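Peptidoglycan recognition protein-LC isoform LCx (Drosophila melanogaster, PDB 2F2L) binds, through its extracellular domain, a monomeric muropeptide of bacterial peptidoglycan, and probably acts as an immune recognition receptor with an amidase-like fold. Local coordinates at residues E147-E151 with E152-I156; L122-G125 with V126-K130; I156-W160 with P161-H165. All blocks are in the same frame, centred on the assembly; numbering follows the deposited sequence.

Interaction 1. Residues E147-E151 with E152-I156; sequences ESPGE and ELYKI. With MLD (glcnac(beta1-4)-murnac(1,6-anhydro)-L-ala-gamma-D-glu-meso-a2pm-D-ala), chain G.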
loop_
_atom_site.group_PDB
_atom_site.type_symbol
_atom_site.label_atom_id
_atom_site.label_comp_id
_atom_site.label_asym_id
_atom_site.label_seq_id
_atom_site.Cartn_x
_atom_site.Cartn_y
_atom_site.Cartn_z
ATOM N N GLU B 147 -2.404 3.059 12.566
ATOM C CA GLU B 147 -3.597 2.224 12.720
ATOM C C GLU B 147 -3.265 0.749 13.019
ATOM O O GLU B 147 -4.056 0.021 13.638
ATOM C CB GLU B 147 -4.418 2.306 11.445
ATOM C CG GLU B 147 -5.844 1.982 11.656
ATOM C CD GLU B 147 -6.535 3.026 12.499
ATOM O OE1 GLU B 147 -7.357 2.643 13.361
ATOM O OE2 GLU B 147 -6.255 4.227 12.290
ATOM N N SER B 148 -2.093 0.317 12.556
ATOM C CA SER B 148 -1.620 -1.063 12.696
ATOM C C SER B 148 -1.726 -1.544 14.142
ATOM O O SER B 148 -1.387 -0.793 15.063
ATOM C CB SER B 148 -0.153 -1.142 12.226
ATOM O OG SER B 148 0.322 -2.477 12.154
ATOM N N PRO B 149 -2.182 -2.800 14.360
ATOM C CA PRO B 149 -2.554 -3.886 13.440
ATOM C C PRO B 149 -3.998 -3.897 12.952
ATOM O O PRO B 149 -4.471 -4.942 12.520
ATOM C CB PRO B 149 -2.358 -5.130 14.298
ATOM C CG PRO B 149 -2.784 -4.662 15.670
ATOM C CD PRO B 149 -2.312 -3.225 15.772
ATOM N N GLY B 150 -4.684 -2.768 13.021
ATOM C CA GLY B 150 -6.089 -2.695 12.631
ATOM C C GLY B 150 -6.966 -2.850 13.861
ATOM O O GLY B 150 -6.740 -3.727 14.676
ATOM N N GLU B 151 -7.990 -2.016 13.959
ATOM C CA GLU B 151 -8.875 -1.980 15.116
ATOM C C GLU B 151 -9.392 -3.369 15.550
ATOM O O GLU B 151 -9.370 -3.688 16.748
ATOM C CB GLU B 151 -10.038 -1.036 14.822
ATOM C CG GLU B 151 -11.026 -0.837 15.968
ATOM C CD GLU B 151 -10.416 -0.144 17.169
ATOM O OE1 GLU B 151 -9.425 0.589 16.996
ATOM O OE2 GLU B 151 -10.947 -0.308 18.283
ATOM N N GLU B 152 -9.861 -4.175 14.588
ATOM C CA GLU B 152 -10.476 -5.477 14.899
ATOM C C GLU B 152 -9.438 -6.468 15.380
ATOM O O GLU B 152 -9.725 -7.279 16.251
ATOM C CB GLU B 152 -11.260 -6.060 13.710
ATOM C CG GLU B 152 -12.536 -5.318 13.378
ATOM C CD GLU B 152 -13.487 -5.199 14.578
ATOM O OE1 GLU B 152 -13.769 -6.222 15.242
ATOM O OE2 GLU B 152 -13.958 -4.073 14.859
ATOM N N LEU B 153 -8.235 -6.413 14.812
ATOM C CA LEU B 153 -7.158 -7.270 15.293
ATOM C C LEU B 153 -6.660 -6.785 16.661
ATOM O O LEU B 153 -6.425 -7.587 17.573
ATOM C CB LEU B 153 -6.025 -7.339 14.275
ATOM C CG LEU B 153 -4.775 -8.118 14.670
ATOM C CD1 LEU B 153 -5.095 -9.430 15.317
ATOM C CD2 LEU B 153 -3.902 -8.320 13.430
ATOM N N TYR B 154 -6.533 -5.475 16.820
ATOM C CA TYR B 154 -6.112 -4.915 18.107
ATOM C C TYR B 154 -7.078 -5.260 19.229
ATOM O O TYR B 154 -6.651 -5.609 20.329
ATOM C CB TYR B 154 -5.955 -3.404 18.030
ATOM C CG TYR B 154 -5.349 -2.793 19.266
ATOM C CD1 TYR B 154 -4.054 -3.082 19.637
ATOM C CD2 TYR B 154 -6.068 -1.903 20.052
ATOM C CE1 TYR B 154 -3.483 -2.504 20.771
ATOM C CE2 TYR B 154 -5.510 -1.318 21.172
ATOM C CZ TYR B 154 -4.220 -1.625 21.527
ATOM O OH TYR B 154 -3.666 -1.047 22.636
ATOM N N LYS B 155 -8.376 -5.152 18.973
ATOM C CA LYS B 155 -9.360 -5.503 19.995
ATOM C C LYS B 155 -9.205 -6.972 20.434
ATOM O O LYS B 155 -9.413 -7.294 21.602
ATOM C CB LYS B 155 -10.791 -5.221 19.527
ATOM C CG LYS B 155 -11.158 -3.761 19.548
ATOM C CD LYS B 155 -12.671 -3.545 19.440
ATOM C CE LYS B 155 -13.189 -3.684 18.027
ATOM N NZ LYS B 155 -14.634 -3.305 17.935
ATOM N N ILE B 156 -8.820 -7.844 19.504
ATOM C CA ILE B 156 -8.618 -9.259 19.827
ATOM C C ILE B 156 -7.372 -9.467 20.711
ATOM O O ILE B 156 -7.453 -10.097 21.763
ATOM C CB ILE B 156 -8.570 -10.126 18.541
ATOM C CG1 ILE B 156 -9.970 -10.174 17.902
ATOM C CG2 ILE B 156 -8.094 -11.538 18.846
ATOM C CD1 ILE B 156 -10.000 -10.795 16.525
HETATM C CAA MLD G . -4.041 0.740 7.858
HETATM C CAB MLD G . -2.701 1.084 8.488
HETATM O OAC MLD G . -2.189 0.340 9.314
HETATM N N2 MLD G . -2.162 2.223 8.062
HETATM C C2 MLD G . -0.901 2.768 8.554
HETATM C C3 MLD G . -1.176 4.214 8.973
HETATM O O3 MLD G . -2.177 4.307 10.006
HETATM C C4 MLD G . 0.118 4.927 9.353
HETATM O O4 MLD G . -0.200 6.295 9.538
HETATM C C5 MLD G . 1.128 4.797 8.208
HETATM C C6 MLD G . 2.534 5.359 8.486
HETATM O O6 MLD G . 3.275 5.367 7.231
HETATM O O5 MLD G . 1.339 3.406 7.980
HETATM C C1 MLD G . 0.160 2.743 7.469
HETATM O O1 MLD G . 0.488 1.405 7.195
HETATM C CA4 MLD G . 1.326 1.285 6.022
HETATM C CA5 MLD G . 0.636 1.491 4.673
HETATM O OA5 MLD G . 0.696 0.325 3.783
HETATM C CA6 MLD G . 1.593 2.417 4.004
HETATM O OA6 MLD G . 2.603 1.563 3.504
HETATM C CA1 MLD G . 2.118 0.193 3.621
HETATM C CA2 MLD G . 2.736 -0.422 4.887
HETATM N NAD MLD G . 2.839 -1.889 4.728
HETATM C CAE MLD G . 3.978 -2.545 4.860
HETATM C CAF MLD G . 3.867 -4.040 4.640
HETATM O OAG MLD G . 5.052 -2.020 5.155
HETATM C CA3 MLD G . 1.881 -0.128 6.119
HETATM O OAH MLD G . 2.657 -0.229 7.365
HETATM C CAI MLD G . 2.480 -1.477 8.077
HETATM C CAJ MLD G . 1.351 -1.418 9.081
HETATM C CAL MLD G . 3.783 -1.814 8.832
HETATM O OAM MLD G . 3.777 -2.811 9.546
HETATM N N MLD G . 4.850 -1.032 8.667
HETATM C CA MLD G . 6.152 -1.274 9.302
HETATM C CB MLD G . 6.929 -2.169 8.331
HETATM C C MLD G . 6.865 0.085 9.411
HETATM O O MLD G . 6.979 0.805 8.415
HETATM N NAN MLD G . 7.290 0.393 10.633
HETATM C CAO MLD G . 7.997 1.630 11.000
HETATM C CAP MLD G . 7.372 2.282 12.277
HETATM O OBA MLD G . 8.101 3.069 12.885
HETATM O OAQ MLD G . 6.214 1.969 12.649
HETATM C CBB MLD G . 9.425 1.281 11.405
HETATM C CBC MLD G . 10.313 0.793 10.273
HETATM C CBD MLD G . 11.733 0.569 10.820
HETATM O OBE MLD G . 11.934 0.324 12.011
HETATM N NBF MLD G . 12.698 0.662 9.930
HETATM C CBG MLD G . 14.110 0.474 10.288
HETATM C CBH MLD G . 14.582 1.637 11.184
HETATM O OBI MLD G . 14.289 2.802 10.917
HETATM N NBJ MLD G . 15.276 1.274 12.260
HETATM C CBK MLD G . 15.842 2.230 13.238
HETATM C CBL MLD G . 17.350 1.974 13.339
HETATM C CBM MLD G . 15.241 2.106 14.655
HETATM O OBO MLD G . 14.748 1.001 15.002
HETATM O OBN MLD G . 15.312 3.135 15.374
HETATM C CBP MLD G . 14.932 0.368 8.992
HETATM C CBQ MLD G . 16.335 -0.212 9.245
HETATM C CBR MLD G . 17.078 -0.453 7.928
HETATM C CBS MLD G . 18.193 -1.493 8.049
HETATM C CBT MLD G . 17.573 -2.891 8.180
HETATM O OBV MLD G . 17.071 -3.376 7.152
HETATM O OBU MLD G . 17.622 -3.446 9.296
HETATM N NBW MLD G . 19.022 -1.198 9.223
#
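Gly150 O takes the N-H of Tyr154 at 2.8 Å, nearly straight (169° at the hydrogen), and Glu151 O that of Lys155, the first i to i+4 bonds of helix 151-157, with Gly150 as N-cap at phi 96° and psi 136°, angles that a residue with a side chain seldom takes.

Pro149, behind a cis peptide bond, lays its ring on the first turn. Its CB meets Leu153 CD2 at 3.6 Å, the two side chains crossing at about a right angle. Its CG lies 4.1 Å from Tyr154 CB. Both Pro149 and Leu153 also rest on Ile30 of strand 25-32. Glu151 OE2 reaches the aliphatic part of Lys155, 3.7 Å from CG. The Glu151 carboxylate forms its salt bridge with Arg141. Lys155 NZ forms a salt bridge with Glu152 OE2, 3.2 Å away, whose hydrogen bond is weak.

On the ligand side, Glu147 N donates to O3 of the muropeptide at 2.9 Å. Ser148 CB packs on its CAJ methyl. Ser148 OG bonds to His140 ND1 and to the backbone N of His32. His140 NE2 in turn bonds the muropeptide, so Ser148 probably orients that histidine from the second shell.

Interaction 2. Residues L122-G125 with V126-K130; sequences LQEG and VRLKK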
loop_
_atom_site.group_PDB
_atom_site.type_symbol
_atom_site.label_atom_id
_atom_site.label_comp_id
_atom_site.label_asym_id
_atom_site.label_seq_id
_atom_site.Cartn_x
_atom_site.Cartn_y
_atom_site.Cartn_z
ATOM N N LEU B 122 3.795 -18.135 18.829
ATOM C CA LEU B 122 4.208 -17.589 20.123
ATOM C C LEU B 122 4.551 -18.706 21.119
ATOM O O LEU B 122 5.552 -18.631 21.827
ATOM C CB LEU B 122 3.128 -16.662 20.690
ATOM C CG LEU B 122 2.921 -15.382 19.844
ATOM C CD1 LEU B 122 1.667 -14.682 20.230
ATOM C CD2 LEU B 122 4.096 -14.442 19.970
ATOM N N GLN B 123 3.733 -19.747 21.160
ATOM C CA GLN B 123 4.033 -20.874 22.051
ATOM C C GLN B 123 5.331 -21.582 21.658
ATOM O O GLN B 123 6.073 -22.042 22.514
ATOM C CB GLN B 123 2.841 -21.829 22.139
ATOM C CG GLN B 123 1.739 -21.218 22.995
ATOM C CD GLN B 123 0.440 -21.951 22.949
ATOM O OE1 GLN B 123 0.374 -23.143 22.620
ATOM N NE2 GLN B 123 -0.633 -21.239 23.299
ATOM N N GLU B 124 5.629 -21.612 20.363
ATOM C CA GLU B 124 6.849 -22.230 19.893
ATOM C C GLU B 124 8.052 -21.394 20.325
ATOM O O GLU B 124 9.050 -21.937 20.789
ATOM C CB GLU B 124 6.798 -22.422 18.378
ATOM C CG GLU B 124 8.027 -23.101 17.759
ATOM C CD GLU B 124 7.982 -24.627 17.819
ATOM O OE1 GLU B 124 7.074 -25.210 18.463
ATOM O OE2 GLU B 124 8.878 -25.250 17.220
ATOM N N GLY B 125 7.952 -20.078 20.183
ATOM C CA GLY B 125 8.995 -19.162 20.663
ATOM C C GLY B 125 9.352 -19.290 22.145
ATOM O O GLY B 125 10.535 -19.258 22.511
ATOM N N VAL B 126 8.337 -19.424 23.003
ATOM C CA VAL B 126 8.571 -19.671 24.445
ATOM C C VAL B 126 9.257 -21.033 24.634
ATOM O O VAL B 126 10.239 -21.141 25.366
ATOM C CB VAL B 126 7.250 -19.627 25.266
ATOM C CG1 VAL B 126 7.460 -20.129 26.731
ATOM C CG2 VAL B 126 6.652 -18.230 25.245
ATOM N N ARG B 127 8.729 -22.055 23.960
ATOM C CA ARG B 127 9.253 -23.415 24.046
ATOM C C ARG B 127 10.722 -23.504 23.612
ATOM O O ARG B 127 11.493 -24.258 24.191
ATOM C CB ARG B 127 8.406 -24.362 23.186
ATOM C CG ARG B 127 8.652 -25.843 23.434
ATOM C CD ARG B 127 7.970 -26.732 22.377
ATOM N NE ARG B 127 8.572 -26.605 21.038
ATOM C CZ ARG B 127 9.551 -27.374 20.552
ATOM N NH1 ARG B 127 10.090 -28.358 21.271
ATOM N NH2 ARG B 127 10.006 -27.160 19.323
ATOM N N LEU B 128 11.101 -22.748 22.589
ATOM C CA LEU B 128 12.479 -22.754 22.100
ATOM C C LEU B 128 13.366 -21.762 22.850
ATOM O O LEU B 128 14.542 -21.633 22.532
ATOM C CB LEU B 128 12.511 -22.414 20.607
ATOM C CG LEU B 128 11.745 -23.339 19.660
ATOM C CD1 LEU B 128 11.766 -22.743 18.254
ATOM C CD2 LEU B 128 12.325 -24.739 19.673
ATOM N N LYS B 129 12.806 -21.041 23.823
ATOM C CA LYS B 129 13.556 -20.019 24.557
ATOM C C LYS B 129 13.968 -18.813 23.706
ATOM O O LYS B 129 14.945 -18.132 24.026
ATOM C CB LYS B 129 14.806 -20.620 25.210
ATOM C CG LYS B 129 14.640 -20.973 26.646
ATOM C CD LYS B 129 13.766 -22.183 26.851
ATOM C CE LYS B 129 14.117 -22.872 28.158
ATOM N NZ LYS B 129 12.883 -23.327 28.847
ATOM N N LYS B 130 13.235 -18.547 22.626
ATOM C CA LYS B 130 13.458 -17.333 21.855
ATOM C C LYS B 130 12.742 -16.193 22.547
ATOM O O LYS B 130 13.193 -15.045 22.486
ATOM C CB LYS B 130 12.964 -17.478 20.415
ATOM C CG LYS B 130 13.577 -18.649 19.659
ATOM C CD LYS B 130 15.097 -18.514 19.477
ATOM C CE LYS B 130 15.624 -19.623 18.584
ATOM N NZ LYS B 130 16.992 -19.343 18.037
#
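Glu124 and Arg127 lie side by side on the last turn of helix 112-127 and point the same way. Arg127 grips the carboxylate side-on with two nitrogens. Arg127 NH2 reaches Glu124 OE2 at 3.1 Å, and this bond is nearly straight (165°). Arg127 NE reaches Glu124 OE1 at 3.3 Å. The two flat groups are turned 46° against each other. OE2 lies in the guanidinium plane, but both oxygens are met from above the carboxylate plane. The fork is therefore twisted. The bend of Arg127 at chi3 (68°) turns its head back along the helix to Glu124. Glu124 CG also touches Leu128 CD1, at 3.8 Å, so its stem has an apolar neighbour while its carboxylate has a charged one.

Behind these side chains the helix backbone sets the spacing. Val126 N, Arg127 N and Leu128 N bond to the carbonyl oxygens of Leu122, Gln123 and Glu124. The helix then ends in a Schellman motif. Lys129 takes positive phi, Lys130 N bonds to Gly125 O at 2.8 Å, and Lys129 N bonds to Val126 O at 3.0 Å. Gly125 is buried under this turn, where Gly125 O is also near Lys130 CB, at 3.7 Å.

Further out, Leu122 and Val126 rest on strand 135-139, both touching Tyr135. Leu122 also meets Leu137 and Trp160. The Lys130 side chain touches Leu23 and Trp82, and its amino group forms a salt bridge with Asp83. The Lys130 backbone bonds to that of Ile25, in strand 25-32.

Interaction 3. Residues I156-W160 with P161-H165; sequences IIKKW and PHWSH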
loop_
_atom_site.group_PDB
_atom_site.type_symbol
_atom_site.label_atom_id
_atom_site.label_comp_id
_atom_site.label_asym_id
_atom_site.label_seq_id
_atom_site.Cartn_x
_atom_site.Cartn_y
_atom_site.Cartn_z
ATOM N N ILE B 156 -8.820 -7.844 19.504
ATOM C CA ILE B 156 -8.618 -9.259 19.827
ATOM C C ILE B 156 -7.372 -9.467 20.711
ATOM O O ILE B 156 -7.453 -10.097 21.763
ATOM C CB ILE B 156 -8.570 -10.126 18.541
ATOM C CG1 ILE B 156 -9.970 -10.174 17.902
ATOM C CG2 ILE B 156 -8.094 -11.538 18.846
ATOM C CD1 ILE B 156 -10.000 -10.795 16.525
ATOM N N ILE B 157 -6.229 -8.925 20.297
ATOM C CA ILE B 157 -4.983 -9.159 21.026
ATOM C C ILE B 157 -4.954 -8.453 22.402
ATOM O O ILE B 157 -4.240 -8.902 23.292
ATOM C CB ILE B 157 -3.707 -8.775 20.209
ATOM C CG1 ILE B 157 -3.547 -7.260 20.123
ATOM C CG2 ILE B 157 -3.710 -9.443 18.825
ATOM C CD1 ILE B 157 -2.352 -6.821 19.315
ATOM N N LYS B 158 -5.713 -7.365 22.563
ATOM C CA LYS B 158 -5.883 -6.724 23.875
ATOM C C LYS B 158 -6.426 -7.676 24.943
ATOM O O LYS B 158 -6.252 -7.414 26.117
ATOM C CB LYS B 158 -6.828 -5.519 23.804
ATOM C CG LYS B 158 -6.138 -4.199 23.596
ATOM C CD LYS B 158 -7.103 -3.013 23.759
ATOM C CE LYS B 158 -7.479 -2.797 25.217
ATOM N NZ LYS B 158 -7.863 -1.384 25.499
ATOM N N LYS B 159 -7.107 -8.745 24.537
ATOM C CA LYS B 159 -7.647 -9.741 25.472
ATOM C C LYS B 159 -6.756 -10.968 25.657
ATOM O O LYS B 159 -7.133 -11.897 26.378
ATOM C CB LYS B 159 -9.019 -10.203 25.009
ATOM C CG LYS B 159 -10.065 -9.114 25.007
ATOM C CD LYS B 159 -11.204 -9.506 24.104
ATOM C CE LYS B 159 -12.392 -8.575 24.225
ATOM N NZ LYS B 159 -13.049 -8.440 22.901
ATOM N N TRP B 160 -5.592 -10.980 25.011
ATOM C CA TRP B 160 -4.632 -12.063 25.182
ATOM C C TRP B 160 -3.833 -11.878 26.477
ATOM O O TRP B 160 -3.511 -10.747 26.860
ATOM C CB TRP B 160 -3.691 -12.147 23.974
ATOM C CG TRP B 160 -4.331 -12.701 22.723
ATOM C CD1 TRP B 160 -5.656 -13.004 22.534
ATOM C CD2 TRP B 160 -3.673 -12.995 21.480
ATOM N NE1 TRP B 160 -5.847 -13.491 21.270
ATOM C CE2 TRP B 160 -4.650 -13.491 20.599
ATOM C CE3 TRP B 160 -2.345 -12.900 21.034
ATOM C CZ2 TRP B 160 -4.350 -13.885 19.286
ATOM C CZ3 TRP B 160 -2.047 -13.287 19.732
ATOM C CH2 TRP B 160 -3.043 -13.777 18.875
ATOM N N PRO B 161 -3.501 -12.993 27.157
ATOM C CA PRO B 161 -2.918 -12.883 28.492
ATOM C C PRO B 161 -1.578 -12.129 28.544
ATOM O O PRO B 161 -1.295 -11.465 29.548
ATOM C CB PRO B 161 -2.743 -14.351 28.918
ATOM C CG PRO B 161 -3.718 -15.106 28.054
ATOM C CD PRO B 161 -3.632 -14.405 26.750
ATOM N N HIS B 162 -0.780 -12.204 27.484
ATOM C CA HIS B 162 0.505 -11.505 27.472
ATOM C C HIS B 162 0.423 -10.016 27.106
ATOM O O HIS B 162 1.435 -9.309 27.171
ATOM C CB HIS B 162 1.473 -12.226 26.548
ATOM C CG HIS B 162 1.901 -13.565 27.066
ATOM N ND1 HIS B 162 3.054 -13.743 27.802
ATOM C CD2 HIS B 162 1.325 -14.789 26.966
ATOM C CE1 HIS B 162 3.170 -15.018 28.132
ATOM N NE2 HIS B 162 2.140 -15.676 27.629
ATOM N N TRP B 163 -0.764 -9.540 26.716
ATOM C CA TRP B 163 -0.914 -8.148 26.316
ATOM C C TRP B 163 -0.510 -7.234 27.472
ATOM O O TRP B 163 -0.789 -7.534 28.634
ATOM C CB TRP B 163 -2.339 -7.827 25.832
ATOM C CG TRP B 163 -2.493 -6.356 25.453
ATOM C CD1 TRP B 163 -2.027 -5.739 24.316
ATOM C CD2 TRP B 163 -3.117 -5.324 26.232
ATOM N NE1 TRP B 163 -2.332 -4.402 24.346
ATOM C CE2 TRP B 163 -3.001 -4.122 25.506
ATOM C CE3 TRP B 163 -3.761 -5.301 27.475
ATOM C CZ2 TRP B 163 -3.506 -2.914 25.980
ATOM C CZ3 TRP B 163 -4.269 -4.098 27.943
ATOM C CH2 TRP B 163 -4.134 -2.922 27.197
ATOM N N SER B 164 0.182 -6.144 27.146
ATOM C CA SER B 164 0.579 -5.142 28.124
ATOM C C SER B 164 0.315 -3.738 27.595
ATOM O O SER B 164 0.398 -3.498 26.377
ATOM C CB SER B 164 2.063 -5.312 28.465
ATOM O OG SER B 164 2.519 -4.269 29.306
ATOM N N HIS B 165 -0.038 -2.818 28.502
ATOM C CA HIS B 165 -0.099 -1.391 28.169
ATOM C C HIS B 165 1.051 -0.605 28.781
ATOM O O HIS B 165 1.029 0.622 28.776
ATOM C CB HIS B 165 -1.460 -0.747 28.512
ATOM C CG HIS B 165 -1.793 -0.703 29.976
ATOM N ND1 HIS B 165 -1.120 0.094 30.876
ATOM C CD2 HIS B 165 -2.780 -1.308 30.676
ATOM C CE1 HIS B 165 -1.656 -0.049 32.076
ATOM N NE2 HIS B 165 -2.665 -0.895 31.982
#
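Trp163 folds back and lays its indole against Lys158. Trp163 CB comes first, 3.3 Å from Ile157 O and as close to Trp160 O. CG stands anti to the backbone N (chi1 178°), and this carries the ring across to Lys158. The five-membered ring lies over the CA of Lys158, a CH-pi contact with CA 3.9 Å from the ring centroid and 14° off its normal. Trp163 CE3 touches Lys158 O at 3.5 Å. Trp163 CE2 meets Lys158 CG at 3.7 Å. Farther out, Trp163 CH2 comes within 3.9 Å of Lys158 CE. The lysine CA and CG thus lie over one face of the indole, and the two side chains point the same way. Trp163 NE1 bonds to Gln142 OE1, which helps fix the ring's rotation.

The backbone closes the fold-back. Trp163 N bonds to Trp160 O at 3.0 Å. Trp160 turns its own ring to helix 112-127, and Pro161 CD packs on Trp160 CB. His162 stacks on Tyr135, and its ND1 bonds to the carbonyl of that residue. Two successive type I beta turns, Ile157 to Trp160 and Trp160 to Trp163, lead the C-terminal tail off the helix and beside strand 135-139.

How the interactions relate
From the N terminus, the chain first reaches interaction 2, which ends helix 112-127 just ahead of strands 131-132 and 135-139. Interaction 1 follows, where the loop after strand 135-139 passes the ligand and enters helix 151-157. Interaction 3 takes over at Ile156, shared with interaction 1, and turns the chain into the C-terminal tail. Each is local, a helix end, a helix start and a pair of turns, so none closes a long loop. They run in series; none nests or crosses. Interactions 1 and 3 touch through Tyr154 OH on Trp163 CZ2. Leu122 packs on Trp160, so helix 112-127 is joined to the turn that follows helix 151-157. Interactions 1 and 2 stay apart, nearest atoms about 10 Å.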